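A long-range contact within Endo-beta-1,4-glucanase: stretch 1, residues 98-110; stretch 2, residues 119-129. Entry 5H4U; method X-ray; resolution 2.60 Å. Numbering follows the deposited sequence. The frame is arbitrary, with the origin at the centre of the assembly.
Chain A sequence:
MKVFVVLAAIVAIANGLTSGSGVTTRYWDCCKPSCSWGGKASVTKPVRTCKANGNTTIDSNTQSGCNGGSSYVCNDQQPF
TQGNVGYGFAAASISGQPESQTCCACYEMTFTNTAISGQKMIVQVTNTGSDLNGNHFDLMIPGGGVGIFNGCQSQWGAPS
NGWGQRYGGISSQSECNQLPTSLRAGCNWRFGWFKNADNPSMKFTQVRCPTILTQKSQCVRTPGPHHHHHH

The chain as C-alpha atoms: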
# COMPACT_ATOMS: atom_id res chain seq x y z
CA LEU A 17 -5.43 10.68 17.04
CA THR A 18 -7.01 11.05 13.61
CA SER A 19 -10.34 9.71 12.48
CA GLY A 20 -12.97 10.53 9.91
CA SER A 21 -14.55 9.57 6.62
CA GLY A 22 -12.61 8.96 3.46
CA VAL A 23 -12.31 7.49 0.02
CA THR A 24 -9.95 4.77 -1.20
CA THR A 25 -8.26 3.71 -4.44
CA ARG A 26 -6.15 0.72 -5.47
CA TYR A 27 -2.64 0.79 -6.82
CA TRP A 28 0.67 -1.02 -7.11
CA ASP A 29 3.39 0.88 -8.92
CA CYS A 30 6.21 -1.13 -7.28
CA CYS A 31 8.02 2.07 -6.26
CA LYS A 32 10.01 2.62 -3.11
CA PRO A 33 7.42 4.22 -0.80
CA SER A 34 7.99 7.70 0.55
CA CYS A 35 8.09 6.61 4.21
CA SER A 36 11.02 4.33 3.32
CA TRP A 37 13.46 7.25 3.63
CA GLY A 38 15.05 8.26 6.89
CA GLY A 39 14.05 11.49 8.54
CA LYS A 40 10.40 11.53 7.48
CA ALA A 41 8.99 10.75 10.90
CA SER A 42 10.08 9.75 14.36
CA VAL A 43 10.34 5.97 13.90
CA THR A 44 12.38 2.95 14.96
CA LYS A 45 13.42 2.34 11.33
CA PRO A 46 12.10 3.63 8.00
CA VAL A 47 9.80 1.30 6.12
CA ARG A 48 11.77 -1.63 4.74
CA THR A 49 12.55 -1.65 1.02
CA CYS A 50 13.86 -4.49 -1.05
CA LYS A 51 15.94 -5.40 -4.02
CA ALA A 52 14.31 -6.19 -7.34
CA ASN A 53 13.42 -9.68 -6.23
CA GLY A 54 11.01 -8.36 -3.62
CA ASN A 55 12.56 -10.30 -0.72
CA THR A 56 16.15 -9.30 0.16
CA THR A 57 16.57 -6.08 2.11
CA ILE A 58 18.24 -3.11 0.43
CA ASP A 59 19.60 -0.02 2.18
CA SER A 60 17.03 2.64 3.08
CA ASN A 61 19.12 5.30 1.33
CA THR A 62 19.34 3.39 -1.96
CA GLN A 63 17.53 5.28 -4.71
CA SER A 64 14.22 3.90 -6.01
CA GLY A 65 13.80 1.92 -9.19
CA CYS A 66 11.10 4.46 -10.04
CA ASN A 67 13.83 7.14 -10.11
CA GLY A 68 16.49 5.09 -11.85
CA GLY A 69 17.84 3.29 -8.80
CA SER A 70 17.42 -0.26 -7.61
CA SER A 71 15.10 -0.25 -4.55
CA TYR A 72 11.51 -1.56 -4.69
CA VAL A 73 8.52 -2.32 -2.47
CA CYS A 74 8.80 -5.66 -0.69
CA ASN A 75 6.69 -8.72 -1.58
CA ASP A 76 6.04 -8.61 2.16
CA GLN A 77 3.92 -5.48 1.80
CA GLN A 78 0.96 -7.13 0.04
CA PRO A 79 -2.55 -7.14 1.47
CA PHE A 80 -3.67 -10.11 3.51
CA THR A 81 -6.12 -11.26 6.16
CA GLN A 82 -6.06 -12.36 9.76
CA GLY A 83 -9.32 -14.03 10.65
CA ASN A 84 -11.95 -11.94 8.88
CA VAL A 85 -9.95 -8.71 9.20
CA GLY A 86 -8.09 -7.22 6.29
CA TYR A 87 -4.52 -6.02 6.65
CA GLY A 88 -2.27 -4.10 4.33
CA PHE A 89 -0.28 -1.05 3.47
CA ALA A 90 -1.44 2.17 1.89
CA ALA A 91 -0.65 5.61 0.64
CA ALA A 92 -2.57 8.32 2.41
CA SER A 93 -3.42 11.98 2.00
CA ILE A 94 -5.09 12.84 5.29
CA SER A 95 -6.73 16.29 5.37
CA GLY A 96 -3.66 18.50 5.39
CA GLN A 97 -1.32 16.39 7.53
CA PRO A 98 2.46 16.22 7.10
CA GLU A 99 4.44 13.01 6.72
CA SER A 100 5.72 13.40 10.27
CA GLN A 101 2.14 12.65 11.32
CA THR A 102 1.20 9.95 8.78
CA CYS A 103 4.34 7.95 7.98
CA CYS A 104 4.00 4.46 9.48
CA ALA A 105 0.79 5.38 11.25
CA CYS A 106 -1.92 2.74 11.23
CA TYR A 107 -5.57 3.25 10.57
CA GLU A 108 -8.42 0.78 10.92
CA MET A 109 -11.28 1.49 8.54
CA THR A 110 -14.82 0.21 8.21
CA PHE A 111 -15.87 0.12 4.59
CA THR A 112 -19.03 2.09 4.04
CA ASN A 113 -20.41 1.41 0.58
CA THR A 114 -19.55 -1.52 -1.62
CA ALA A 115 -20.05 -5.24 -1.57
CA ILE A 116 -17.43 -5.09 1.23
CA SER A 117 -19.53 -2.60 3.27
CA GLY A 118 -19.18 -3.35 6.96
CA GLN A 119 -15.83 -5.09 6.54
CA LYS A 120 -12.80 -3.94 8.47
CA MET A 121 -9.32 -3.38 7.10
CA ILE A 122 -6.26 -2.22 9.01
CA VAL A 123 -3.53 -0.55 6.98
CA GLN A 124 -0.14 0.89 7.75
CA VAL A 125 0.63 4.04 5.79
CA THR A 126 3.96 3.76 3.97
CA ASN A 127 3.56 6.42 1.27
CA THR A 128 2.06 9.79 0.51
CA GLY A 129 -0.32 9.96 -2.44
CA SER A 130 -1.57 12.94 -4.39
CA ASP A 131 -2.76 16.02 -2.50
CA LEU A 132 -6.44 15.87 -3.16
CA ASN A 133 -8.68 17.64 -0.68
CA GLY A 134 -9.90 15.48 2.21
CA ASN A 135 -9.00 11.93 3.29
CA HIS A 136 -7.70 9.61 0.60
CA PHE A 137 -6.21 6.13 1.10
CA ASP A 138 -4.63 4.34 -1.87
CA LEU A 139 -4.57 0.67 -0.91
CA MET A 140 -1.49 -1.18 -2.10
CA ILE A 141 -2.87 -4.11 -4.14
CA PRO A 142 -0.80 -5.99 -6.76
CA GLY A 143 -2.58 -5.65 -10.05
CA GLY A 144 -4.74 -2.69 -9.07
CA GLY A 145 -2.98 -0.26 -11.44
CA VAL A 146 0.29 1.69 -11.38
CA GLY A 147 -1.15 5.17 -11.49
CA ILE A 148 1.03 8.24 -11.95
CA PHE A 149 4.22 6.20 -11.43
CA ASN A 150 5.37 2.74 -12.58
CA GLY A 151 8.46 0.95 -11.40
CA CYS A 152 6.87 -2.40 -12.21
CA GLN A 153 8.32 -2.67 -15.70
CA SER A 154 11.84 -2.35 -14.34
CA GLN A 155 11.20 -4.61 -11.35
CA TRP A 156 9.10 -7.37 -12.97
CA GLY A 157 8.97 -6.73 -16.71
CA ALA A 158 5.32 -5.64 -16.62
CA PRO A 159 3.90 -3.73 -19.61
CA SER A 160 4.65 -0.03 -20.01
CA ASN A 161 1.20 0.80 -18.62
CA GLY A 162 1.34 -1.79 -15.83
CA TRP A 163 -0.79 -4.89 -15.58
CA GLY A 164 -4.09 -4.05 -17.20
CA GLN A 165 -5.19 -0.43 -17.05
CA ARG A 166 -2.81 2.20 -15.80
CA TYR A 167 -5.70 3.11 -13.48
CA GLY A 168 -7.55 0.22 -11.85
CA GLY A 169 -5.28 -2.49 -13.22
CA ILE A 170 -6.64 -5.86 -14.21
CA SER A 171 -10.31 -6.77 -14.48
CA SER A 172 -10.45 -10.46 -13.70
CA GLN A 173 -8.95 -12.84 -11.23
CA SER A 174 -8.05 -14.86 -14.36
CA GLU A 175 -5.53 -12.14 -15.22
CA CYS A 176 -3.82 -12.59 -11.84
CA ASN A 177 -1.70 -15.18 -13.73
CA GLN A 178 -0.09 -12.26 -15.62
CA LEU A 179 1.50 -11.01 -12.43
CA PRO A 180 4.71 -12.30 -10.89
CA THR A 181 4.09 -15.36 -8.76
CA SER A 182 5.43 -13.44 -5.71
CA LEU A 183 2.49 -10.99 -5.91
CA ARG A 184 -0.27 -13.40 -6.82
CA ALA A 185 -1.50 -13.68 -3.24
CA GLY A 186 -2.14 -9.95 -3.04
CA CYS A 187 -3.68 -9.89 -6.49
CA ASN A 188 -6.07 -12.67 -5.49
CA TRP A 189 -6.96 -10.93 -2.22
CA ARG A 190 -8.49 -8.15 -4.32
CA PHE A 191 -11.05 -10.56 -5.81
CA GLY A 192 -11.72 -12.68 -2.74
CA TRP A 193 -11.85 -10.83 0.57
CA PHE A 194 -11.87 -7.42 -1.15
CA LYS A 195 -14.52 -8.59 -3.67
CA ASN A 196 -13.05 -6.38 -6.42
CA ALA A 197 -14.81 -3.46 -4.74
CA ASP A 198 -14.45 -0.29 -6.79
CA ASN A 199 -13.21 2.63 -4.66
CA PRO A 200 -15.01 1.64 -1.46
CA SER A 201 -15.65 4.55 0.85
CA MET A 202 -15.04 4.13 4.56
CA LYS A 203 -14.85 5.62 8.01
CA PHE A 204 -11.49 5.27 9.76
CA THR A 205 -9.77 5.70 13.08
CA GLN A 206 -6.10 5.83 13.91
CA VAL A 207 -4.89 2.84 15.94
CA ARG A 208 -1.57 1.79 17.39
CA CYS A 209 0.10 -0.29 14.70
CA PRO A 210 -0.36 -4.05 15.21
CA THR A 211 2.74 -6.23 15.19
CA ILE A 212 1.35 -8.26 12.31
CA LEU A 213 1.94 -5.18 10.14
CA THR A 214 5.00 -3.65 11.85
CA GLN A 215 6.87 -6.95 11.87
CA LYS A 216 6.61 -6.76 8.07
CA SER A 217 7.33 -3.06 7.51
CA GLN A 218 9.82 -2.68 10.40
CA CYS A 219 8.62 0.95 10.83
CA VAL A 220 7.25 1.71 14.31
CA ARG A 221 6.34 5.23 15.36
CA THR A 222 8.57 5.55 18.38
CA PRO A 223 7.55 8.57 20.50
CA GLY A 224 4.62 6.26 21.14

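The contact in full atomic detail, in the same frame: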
# COMPACT_ATOMS: atom_id res chain seq x y z
N PRO A 98 1.12 16.46 7.63
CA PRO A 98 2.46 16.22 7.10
C PRO A 98 2.91 14.78 7.35
O PRO A 98 2.35 14.06 8.17
CB PRO A 98 3.31 17.21 7.90
CG PRO A 98 2.62 17.30 9.21
CD PRO A 98 1.14 17.13 8.94
N GLU A 99 3.96 14.38 6.62
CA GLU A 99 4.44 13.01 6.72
C GLU A 99 4.91 12.69 8.14
O GLU A 99 4.85 11.53 8.57
CB GLU A 99 5.57 12.73 5.71
CG GLU A 99 5.09 12.68 4.25
CD GLU A 99 6.07 11.99 3.27
OE1 GLU A 99 7.29 12.24 3.32
OE2 GLU A 99 5.60 11.18 2.43
N SER A 100 5.35 13.69 8.90
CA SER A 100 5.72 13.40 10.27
C SER A 100 4.53 12.86 11.06
O SER A 100 4.72 12.12 12.03
CB SER A 100 6.28 14.65 10.92
OG SER A 100 5.38 15.73 10.79
N GLN A 101 3.31 13.15 10.62
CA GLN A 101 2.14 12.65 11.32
C GLN A 101 1.53 11.40 10.71
O GLN A 101 0.79 10.69 11.40
CB GLN A 101 1.06 13.74 11.35
CG GLN A 101 0.95 14.53 12.63
CD GLN A 101 -0.43 15.09 12.76
OE1 GLN A 101 -1.38 14.37 13.15
NE2 GLN A 101 -0.59 16.38 12.40
N THR A 102 1.84 11.08 9.45
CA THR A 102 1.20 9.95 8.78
C THR A 102 2.13 8.78 8.52
O THR A 102 1.66 7.64 8.48
CB THR A 102 0.58 10.39 7.45
OG1 THR A 102 1.59 10.93 6.59
CG2 THR A 102 -0.47 11.44 7.69
N CYS A 103 3.43 9.02 8.36
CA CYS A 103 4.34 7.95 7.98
C CYS A 103 4.40 6.87 9.06
O CYS A 103 4.71 7.14 10.23
CB CYS A 103 5.73 8.51 7.68
SG CYS A 103 5.96 8.88 5.89
N CYS A 104 4.05 5.65 8.64
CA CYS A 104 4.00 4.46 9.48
C CYS A 104 2.92 4.52 10.55
O CYS A 104 2.95 3.75 11.50
CB CYS A 104 5.37 4.17 10.11
SG CYS A 104 6.61 4.13 8.83
N ALA A 105 1.96 5.42 10.40
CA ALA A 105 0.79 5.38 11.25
C ALA A 105 -0.17 4.34 10.71
O ALA A 105 -0.23 4.07 9.50
CB ALA A 105 0.11 6.74 11.31
N CYS A 106 -0.92 3.73 11.61
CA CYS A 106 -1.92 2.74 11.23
C CYS A 106 -3.32 3.27 11.42
O CYS A 106 -3.62 3.99 12.38
CB CYS A 106 -1.77 1.44 12.00
SG CYS A 106 -0.34 0.56 11.48
N TYR A 107 -4.19 2.87 10.52
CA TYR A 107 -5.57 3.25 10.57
C TYR A 107 -6.38 1.98 10.38
O TYR A 107 -6.00 1.12 9.59
CB TYR A 107 -5.87 4.33 9.51
CG TYR A 107 -4.96 5.54 9.65
CD1 TYR A 107 -3.66 5.52 9.17
CD2 TYR A 107 -5.40 6.71 10.27
CE1 TYR A 107 -2.84 6.59 9.32
CE2 TYR A 107 -4.57 7.80 10.41
CZ TYR A 107 -3.29 7.73 9.93
OH TYR A 107 -2.44 8.81 10.03
N GLU A 108 -7.43 1.82 11.18
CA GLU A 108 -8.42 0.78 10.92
C GLU A 108 -9.68 1.44 10.38
O GLU A 108 -10.16 2.43 10.93
CB GLU A 108 -8.72 -0.08 12.14
CG GLU A 108 -10.05 0.19 12.74
CD GLU A 108 -10.42 -0.80 13.82
OE1 GLU A 108 -11.63 -1.09 13.87
OE2 GLU A 108 -9.54 -1.33 14.55
N MET A 109 -10.17 0.91 9.27
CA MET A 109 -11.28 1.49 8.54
C MET A 109 -12.39 0.47 8.40
O MET A 109 -12.15 -0.73 8.23
CB MET A 109 -10.81 2.04 7.14
CG MET A 109 -9.85 1.15 6.27
SD MET A 109 -9.04 2.08 4.89
CE MET A 109 -9.13 0.96 3.53
N THR A 110 -13.62 0.97 8.51
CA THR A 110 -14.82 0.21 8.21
C THR A 110 -15.31 0.68 6.85
O THR A 110 -15.60 1.87 6.67
CB THR A 110 -15.91 0.40 9.26
OG1 THR A 110 -15.39 0.06 10.54
CG2 THR A 110 -17.08 -0.54 8.96
N GLN A 119 -17.09 -4.40 6.31
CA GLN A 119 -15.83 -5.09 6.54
C GLN A 119 -14.77 -4.12 7.03
O GLN A 119 -14.84 -2.91 6.84
CB GLN A 119 -15.35 -5.81 5.27
CG GLN A 119 -16.32 -6.83 4.70
CD GLN A 119 -15.77 -7.56 3.47
OE1 GLN A 119 -14.56 -7.73 3.32
NE2 GLN A 119 -16.66 -8.00 2.58
N LYS A 120 -13.79 -4.69 7.72
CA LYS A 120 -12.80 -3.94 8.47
C LYS A 120 -11.43 -4.24 7.89
O LYS A 120 -11.03 -5.40 7.79
CB LYS A 120 -12.81 -4.32 9.94
CG LYS A 120 -13.92 -3.81 10.78
CD LYS A 120 -13.31 -3.44 12.14
CE LYS A 120 -14.18 -3.78 13.34
NZ LYS A 120 -13.39 -4.52 14.38
N MET A 121 -10.69 -3.19 7.54
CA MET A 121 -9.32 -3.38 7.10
C MET A 121 -8.40 -2.46 7.88
O MET A 121 -8.72 -1.28 8.09
CB MET A 121 -9.16 -3.12 5.62
CG MET A 121 -7.77 -3.41 5.13
SD MET A 121 -7.54 -2.96 3.41
CE MET A 121 -5.93 -3.70 3.10
N ILE A 122 -7.25 -2.98 8.26
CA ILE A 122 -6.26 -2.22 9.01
C ILE A 122 -5.04 -2.07 8.12
O ILE A 122 -4.50 -3.07 7.62
CB ILE A 122 -5.92 -2.90 10.34
CG1 ILE A 122 -7.21 -3.18 11.10
CG2 ILE A 122 -5.02 -2.03 11.17
CD1 ILE A 122 -7.01 -3.89 12.40
N VAL A 123 -4.66 -0.83 7.86
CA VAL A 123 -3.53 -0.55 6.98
C VAL A 123 -2.48 0.23 7.76
O VAL A 123 -2.79 0.99 8.68
CB VAL A 123 -3.94 0.21 5.69
CG1 VAL A 123 -4.91 -0.62 4.89
CG2 VAL A 123 -4.54 1.55 6.01
N GLN A 124 -1.23 0.01 7.38
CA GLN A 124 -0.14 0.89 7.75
C GLN A 124 0.21 1.77 6.56
O GLN A 124 0.36 1.28 5.43
CB GLN A 124 1.09 0.13 8.21
CG GLN A 124 2.15 1.08 8.76
CD GLN A 124 3.42 0.39 9.16
OE1 GLN A 124 3.71 -0.70 8.69
NE2 GLN A 124 4.21 1.05 10.00
N VAL A 125 0.33 3.07 6.82
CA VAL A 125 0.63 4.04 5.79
C VAL A 125 2.14 4.01 5.56
O VAL A 125 2.92 4.17 6.51
CB VAL A 125 0.13 5.43 6.20
CG1 VAL A 125 0.62 6.50 5.22
CG2 VAL A 125 -1.38 5.43 6.36
N THR A 126 2.55 3.75 4.32
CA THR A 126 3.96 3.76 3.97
C THR A 126 4.30 4.80 2.90
O THR A 126 5.48 4.94 2.53
CB THR A 126 4.40 2.36 3.51
OG1 THR A 126 3.75 2.02 2.28
CG2 THR A 126 3.99 1.36 4.56
N ASN A 127 3.32 5.55 2.40
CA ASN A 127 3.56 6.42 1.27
C ASN A 127 2.58 7.57 1.31
O ASN A 127 1.48 7.44 1.84
CB ASN A 127 3.41 5.66 -0.05
CG ASN A 127 3.85 6.48 -1.22
OD1 ASN A 127 5.02 6.88 -1.32
ND2 ASN A 127 2.92 6.80 -2.11
N THR A 128 2.96 8.66 0.68
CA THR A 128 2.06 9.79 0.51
C THR A 128 1.60 9.84 -0.93
O THR A 128 2.42 9.83 -1.85
CB THR A 128 2.73 11.11 0.89
OG1 THR A 128 3.03 11.10 2.29
CG2 THR A 128 1.77 12.25 0.60
N GLY A 129 0.28 9.89 -1.12
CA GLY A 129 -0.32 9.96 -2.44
C GLY A 129 -0.37 11.38 -2.98
O GLY A 129 0.43 12.24 -2.62

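Two antiparallel strands, 106-110 and the one from Lys 120, are zipped by backbone hydrogen bonds, with a turn and a short helix extending the contact. Tyr 107 pairs with Val 123 (Tyr 107 N to Val 123 O 3.0 Å, Val 123 N to Tyr 107 O 2.9 Å), and Met 109 pairs with Met 121 (Met 109 N to Met 121 O and Met 121 N to Met 109 O, both 2.9 Å). The type II turn from Thr 102 to Ala 105 is bound to the same strand: Val 125 N donates to Ala 105 O (2.9 Å), Cys 104 N to Val 125 O (2.8 Å). The side chain of Gln 124 adds a weak bond, NE2 to Cys 104 O, at 3.3 Å.

Side chains alternate between the faces. Tyr 107, Met 109, Met 121 and Val 123 share one, all buried, as suits their largely apolar surfaces; Met 109 CE lies 4.2 Å from Met 121 SD. Val 125 points toward stretch 1, its CG2 3.5 Å from Tyr 107 CE1. The other face carries, among others, Cys 106, Ile 122 and Gln 124. There the more exposed Glu 108 and Lys 120 form a long salt bridge (OE1 to NZ 3.9 Å). At the helix, Thr 128 OG1 donates to Glu 99 OE2 (2.6 Å).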